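Local coordinates for CzcP cation efflux P1-ATPase (PDB 4U9R), which probably couples ATP hydrolysis to zinc export as a P-type ATPase, and whose N-terminal extension, the part in this chain, binds cadmium ions, at residues 32-36 with 96-100; 101-107 with 144-150. All blocks are in the same frame, centred on the assembly; numbering follows the deposited sequence.

Contact 1 (32-36 with 96-100)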
loop_
_atom_site.group_PDB
_atom_site.type_symbol
_atom_site.label_atom_id
_atom_site.label_comp_id
_atom_site.label_asym_id
_atom_site.label_seq_id
_atom_site.Cartn_x
_atom_site.Cartn_y
_atom_site.Cartn_z
ATOM N N VAL A 32 -1.490 5.082 -10.534
ATOM C CA VAL A 32 -2.774 5.661 -10.887
ATOM C C VAL A 32 -3.864 5.173 -9.950
ATOM O O VAL A 32 -4.735 5.954 -9.584
ATOM C CB VAL A 32 -3.157 5.354 -12.353
ATOM C CG1 VAL A 32 -4.575 5.826 -12.668
ATOM C CG2 VAL A 32 -2.163 6.011 -13.300
ATOM N N LEU A 33 -3.843 3.880 -9.605
ATOM C CA LEU A 33 -4.793 3.336 -8.686
ATOM C C LEU A 33 -4.408 3.653 -7.258
ATOM O O LEU A 33 -5.269 3.920 -6.433
ATOM C CB LEU A 33 -4.850 1.827 -8.817
ATOM C CG LEU A 33 -5.381 1.341 -10.159
ATOM C CD1 LEU A 33 -5.256 -0.143 -10.245
ATOM C CD2 LEU A 33 -6.819 1.816 -10.337
ATOM N N LEU A 34 -3.110 3.541 -6.967
ATOM C CA LEU A 34 -2.608 3.619 -5.603
ATOM C C LEU A 34 -1.483 4.662 -5.588
ATOM O O LEU A 34 -0.311 4.299 -5.617
ATOM C CB LEU A 34 -2.109 2.243 -5.154
ATOM C CG LEU A 34 -3.213 1.178 -4.983
ATOM C CD1 LEU A 34 -2.577 -0.186 -4.740
ATOM C CD2 LEU A 34 -4.189 1.567 -3.886
ATOM N N PRO A 35 -1.852 5.956 -5.619
ATOM C CA PRO A 35 -0.849 7.029 -5.583
ATOM C C PRO A 35 -0.076 7.074 -4.267
ATOM O O PRO A 35 -0.648 6.877 -3.201
ATOM C CB PRO A 35 -1.680 8.306 -5.770
ATOM C CG PRO A 35 -3.052 7.941 -5.338
ATOM C CD PRO A 35 -3.226 6.489 -5.697
ATOM N N GLY A 36 1.231 7.276 -4.353
ATOM C CA GLY A 36 2.040 7.598 -3.166
ATOM C C GLY A 36 2.455 6.421 -2.307
ATOM O O GLY A 36 2.645 6.564 -1.102
ATOM N N GLY A 96 -9.514 0.552 -5.773
ATOM C CA GLY A 96 -8.280 1.313 -5.593
ATOM C C GLY A 96 -8.472 2.635 -4.892
ATOM O O GLY A 96 -7.655 3.018 -4.029
ATOM N N ALA A 97 -9.550 3.344 -5.244
ATOM C CA ALA A 97 -9.845 4.641 -4.634
ATOM C C ALA A 97 -10.071 4.495 -3.138
ATOM O O ALA A 97 -9.548 5.272 -2.381
ATOM C CB ALA A 97 -11.044 5.310 -5.286
ATOM N N VAL A 98 -10.819 3.489 -2.729
ATOM C CA VAL A 98 -11.105 3.260 -1.325
ATOM C C VAL A 98 -9.868 2.838 -0.521
ATOM O O VAL A 98 -9.678 3.307 0.601
ATOM C CB VAL A 98 -12.165 2.181 -1.123
ATOM C CG1 VAL A 98 -12.357 1.906 0.353
ATOM C CG2 VAL A 98 -13.480 2.596 -1.758
ATOM N N ILE A 99 -9.044 1.953 -1.079
ATOM C CA ILE A 99 -7.799 1.559 -0.418
ATOM C C ILE A 99 -6.862 2.760 -0.253
ATOM O O ILE A 99 -6.327 3.001 0.824
ATOM C CB ILE A 99 -7.121 0.408 -1.168
ATOM C CG1 ILE A 99 -7.944 -0.858 -0.971
ATOM C CG2 ILE A 99 -5.693 0.192 -0.670
ATOM C CD1 ILE A 99 -7.564 -1.986 -1.886
ATOM N N SER A 100 -6.685 3.501 -1.331
ATOM C CA SER A 100 -5.846 4.666 -1.372
ATOM C C SER A 100 -6.244 5.765 -0.367
ATOM O O SER A 100 -5.371 6.440 0.188
ATOM C CB SER A 100 -5.893 5.259 -2.767
ATOM O OG SER A 100 -5.013 6.350 -2.878
#

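Contact 2 (101-107 with 144-150). With CD (cadmium ion), chain B.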
loop_
_atom_site.group_PDB
_atom_site.type_symbol
_atom_site.label_atom_id
_atom_site.label_comp_id
_atom_site.label_asym_id
_atom_site.label_seq_id
_atom_site.Cartn_x
_atom_site.Cartn_y
_atom_site.Cartn_z
ATOM N N SER A 101 -7.543 5.958 -0.152
ATOM C CA SER A 101 -8.009 7.002 0.754
ATOM C C SER A 101 -7.906 6.558 2.208
ATOM O O SER A 101 -7.783 7.378 3.116
ATOM C CB SER A 101 -9.452 7.329 0.457
ATOM O OG SER A 101 -10.318 6.332 0.971
ATOM N N ARG A 102 -7.977 5.245 2.407
ATOM C CA ARG A 102 -8.072 4.670 3.720
ATOM C C ARG A 102 -6.716 4.481 4.379
ATOM O O ARG A 102 -6.622 4.663 5.584
ATOM C CB ARG A 102 -8.833 3.343 3.671
ATOM C CG ARG A 102 -8.916 2.650 5.016
ATOM C CD ARG A 102 -10.183 1.827 5.156
ATOM N NE ARG A 102 -10.210 1.106 6.425
ATOM C CZ ARG A 102 -10.415 1.671 7.613
ATOM N NH1 ARG A 102 -10.619 2.984 7.722
ATOM N NH2 ARG A 102 -10.414 0.915 8.705
ATOM N N PHE A 103 -5.685 4.123 3.605
ATOM C CA PHE A 103 -4.360 3.809 4.160
ATOM C C PHE A 103 -3.294 4.805 3.818
ATOM O O PHE A 103 -2.994 5.019 2.642
ATOM C CB PHE A 103 -3.880 2.432 3.710
ATOM C CG PHE A 103 -4.796 1.342 4.122
ATOM C CD1 PHE A 103 -4.722 0.809 5.391
ATOM C CD2 PHE A 103 -5.770 0.872 3.249
ATOM C CE1 PHE A 103 -5.601 -0.187 5.789
ATOM C CE2 PHE A 103 -6.633 -0.124 3.636
ATOM C CZ PHE A 103 -6.557 -0.652 4.908
ATOM N N GLY A 104 -2.686 5.366 4.870
ATOM C CA GLY A 104 -1.622 6.345 4.744
ATOM C C GLY A 104 -0.266 5.694 4.857
ATOM O O GLY A 104 -0.144 4.569 5.343
ATOM N N HIS A 105 0.748 6.401 4.370
ATOM C CA HIS A 105 2.141 5.993 4.510
ATOM C C HIS A 105 3.028 7.219 4.716
ATOM O O HIS A 105 2.843 8.248 4.066
ATOM C CB HIS A 105 2.629 5.259 3.272
ATOM C CG HIS A 105 1.551 4.522 2.555
ATOM N ND1 HIS A 105 0.758 5.122 1.601
ATOM C CD2 HIS A 105 1.112 3.249 2.671
ATOM C CE1 HIS A 105 -0.121 4.247 1.156
ATOM N NE2 HIS A 105 0.074 3.104 1.789
ATOM N N VAL A 106 3.974 7.097 5.639
ATOM C CA VAL A 106 5.128 7.985 5.683
ATOM C C VAL A 106 6.383 7.127 5.692
ATOM O O VAL A 106 6.398 6.027 6.235
ATOM C CB VAL A 106 5.133 8.945 6.896
ATOM C CG1 VAL A 106 4.047 9.995 6.753
ATOM C CG2 VAL A 106 4.993 8.194 8.210
ATOM N N LEU A 107 7.413 7.632 5.033
ATOM C CA LEU A 107 8.733 7.027 5.058
ATOM C C LEU A 107 9.693 8.134 5.529
ATOM O O LEU A 107 10.108 9.001 4.740
ATOM C CB LEU A 107 9.112 6.486 3.673
ATOM C CG LEU A 107 10.412 5.683 3.593
ATOM C CD1 LEU A 107 10.264 4.342 4.285
ATOM C CD2 LEU A 107 10.831 5.498 2.138
ATOM N N ARG A 144 9.531 2.870 7.989
ATOM C CA ARG A 144 8.532 2.515 6.963
ATOM C C ARG A 144 7.230 2.106 7.653
ATOM O O ARG A 144 7.110 0.978 8.121
ATOM C CB ARG A 144 9.058 1.344 6.119
ATOM C CG ARG A 144 8.041 0.688 5.181
ATOM C CD ARG A 144 8.490 -0.698 4.724
ATOM N NE ARG A 144 7.767 -1.118 3.529
ATOM C CZ ARG A 144 7.990 -0.640 2.304
ATOM N NH1 ARG A 144 8.925 0.278 2.091
ATOM N NH2 ARG A 144 7.273 -1.078 1.276
ATOM N N VAL A 145 6.257 3.009 7.702
ATOM C CA VAL A 145 5.003 2.756 8.427
ATOM C C VAL A 145 3.789 2.777 7.473
ATOM O O VAL A 145 3.846 3.339 6.367
ATOM C CB VAL A 145 4.829 3.757 9.607
ATOM C CG1 VAL A 145 4.701 5.184 9.111
ATOM C CG2 VAL A 145 3.640 3.415 10.486
ATOM N N GLU A 146 2.715 2.119 7.894
ATOM C CA GLU A 146 1.448 2.152 7.179
ATOM C C GLU A 146 0.356 2.300 8.205
ATOM O O GLU A 146 0.396 1.625 9.234
ATOM C CB GLU A 146 1.265 0.867 6.383
ATOM C CG GLU A 146 -0.113 0.716 5.731
ATOM C CD GLU A 146 -0.031 0.130 4.341
ATOM O OE1 GLU A 146 1.060 -0.304 3.935
ATOM O OE2 GLU A 146 -1.061 0.133 3.647
ATOM N N PHE A 147 -0.611 3.175 7.945
ATOM C CA PHE A 147 -1.606 3.500 8.956
ATOM C C PHE A 147 -3.026 3.761 8.460
ATOM O O PHE A 147 -3.246 4.135 7.313
ATOM C CB PHE A 147 -1.134 4.702 9.787
ATOM C CG PHE A 147 -0.763 5.907 8.975
ATOM C CD1 PHE A 147 0.480 5.995 8.384
ATOM C CD2 PHE A 147 -1.640 6.970 8.836
ATOM C CE1 PHE A 147 0.836 7.110 7.653
ATOM C CE2 PHE A 147 -1.301 8.094 8.098
ATOM C CZ PHE A 147 -0.057 8.164 7.504
ATOM N N ASP A 148 -3.973 3.584 9.384
ATOM C CA ASP A 148 -5.395 3.751 9.145
ATOM C C ASP A 148 -5.794 5.219 9.352
ATOM O O ASP A 148 -5.898 5.694 10.483
ATOM C CB ASP A 148 -6.182 2.810 10.079
ATOM C CG ASP A 148 -7.697 2.976 9.971
ATOM O OD1 ASP A 148 -8.176 3.897 9.275
ATOM O OD2 ASP A 148 -8.412 2.177 10.610
ATOM N N ASN A 149 -6.033 5.912 8.239
ATOM C CA ASN A 149 -6.356 7.340 8.216
ATOM C C ASN A 149 -7.608 7.766 8.979
ATOM O O ASN A 149 -7.820 8.963 9.181
ATOM C CB ASN A 149 -6.512 7.813 6.766
ATOM C CG ASN A 149 -5.189 7.996 6.058
ATOM O OD1 ASN A 149 -4.155 8.201 6.688
ATOM N ND2 ASN A 149 -5.220 7.947 4.730
ATOM N N ASP A 150 -8.462 6.814 9.347
ATOM C CA ASP A 150 -9.661 7.131 10.119
ATOM C C ASP A 150 -9.372 7.090 11.620
ATOM O O ASP A 150 -10.129 7.657 12.413
ATOM C CB ASP A 150 -10.824 6.185 9.761
ATOM C CG ASP A 150 -11.379 6.426 8.352
ATOM O OD1 ASP A 150 -11.528 7.601 7.943
ATOM O OD2 ASP A 150 -11.679 5.434 7.656
HETATM CD CD CD B . -0.136 0.901 1.898
#

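Contact 1 (32-36 with 96-100)
L34, S100 and G96 bury the most surface where the end of the short helix 30-33 and the loop after it lie against the last turns of helix 85-102. L34, the first residue after the short helix to leave helical backbone angles, starts out sideways, but its end reaches the long helix: CD2 of L34 lies 3.8 Å from both the G96 O atom and CG2 of I99, and 4.2 Å from CB of S100. This methyl therefore sits over one helical turn, the one closed by the backbone hydrogen bond from S100 N to G96 O (2.9 Å). G96 lets the backbones approach closely: CA of G96 is 5.1 Å from CA of L33. A CB on this glycine would point toward segment 32-36 and come tightly against CB of L33. The carbonyl oxygens L33 O and G96 O are 3.5 Å apart, with no hydrogen bond between the segments. The CA-to-CB bond of S100 points toward segment 32-36, with S100 CB 4.0 Å from L33 O and S100 OG 3.3 Å from CD of P35, which sits at the more exposed margin. The contact is thus van der Waals packing, 204 Å² in all. L33 and L34 also touch L48 of helix 43-53, and L33 touches V92 and T93 of helix 85-102, so the short helix is wedged between two longer ones. A helix end and its following loop thus pack on the last helix of a ferredoxin-like βαββα unit (24-29, 43-53, 58-64, 73-78, 85-102) with a three-stranded antiparallel sheet of order 1-3-2.

Contact 2 (101-107 with 144-150)
A cadmium site lies on this antiparallel strand pair, 103-107 with 144-148, in the second three-stranded sheet. H105 NE2 (2.2 Å) and E146 OE2 (2.1 Å) and OE1 (2.6 Å) bind the ion; D42 and C44 complete the site, and E146 OE2 also accepts from R47. Beside them G104 and F147 form a hydrogen-bonded pair (G104 N to F147 O 2.8 Å), and CA of H105 lies 4.7 Å from CA of E146, so the two ligands these strands supply sit close together. On the opposite face, CA of G104 lies over the F147 ring, 3.8 Å from the ring centroid, a CH-pi contact where a side chain on G104 would clash. At the end of the pair, N149 N donates to R102 O (3.0 Å). R102 NH1 meets D150 OD2 (2.7 Å) near the guanidinium plane; its bridge to D148 OD1 (3.0 Å), out of that plane, is purely one of charge. Borderline imidazole, hard carboxylate and the soft C44 sulfur make a mixed donor set, compatible with cadmium and with zinc, the probable cargo.

Both contacts draw on helix 85-102, which ends as strand 103-109 begins, so contact 2 follows contact 1 along the chain; their centres are about 12 Å apart. Each is partly buried, with inner residues and an exposed margin. Contact 1 lies within the first βαββα unit and is mostly apolar packing of a helix end and loop on a helix. Contact 2, in the next sheet, is the larger (690 against 204 Å²) and relies on polar, charged and metal bonds at the junction of the two units. They touch where G36 O packs 3.6 Å from H105 ND1. The cadmium lies at this junction, drawing ligands from both units, and I99 of contact 1 packs on its ligand C44.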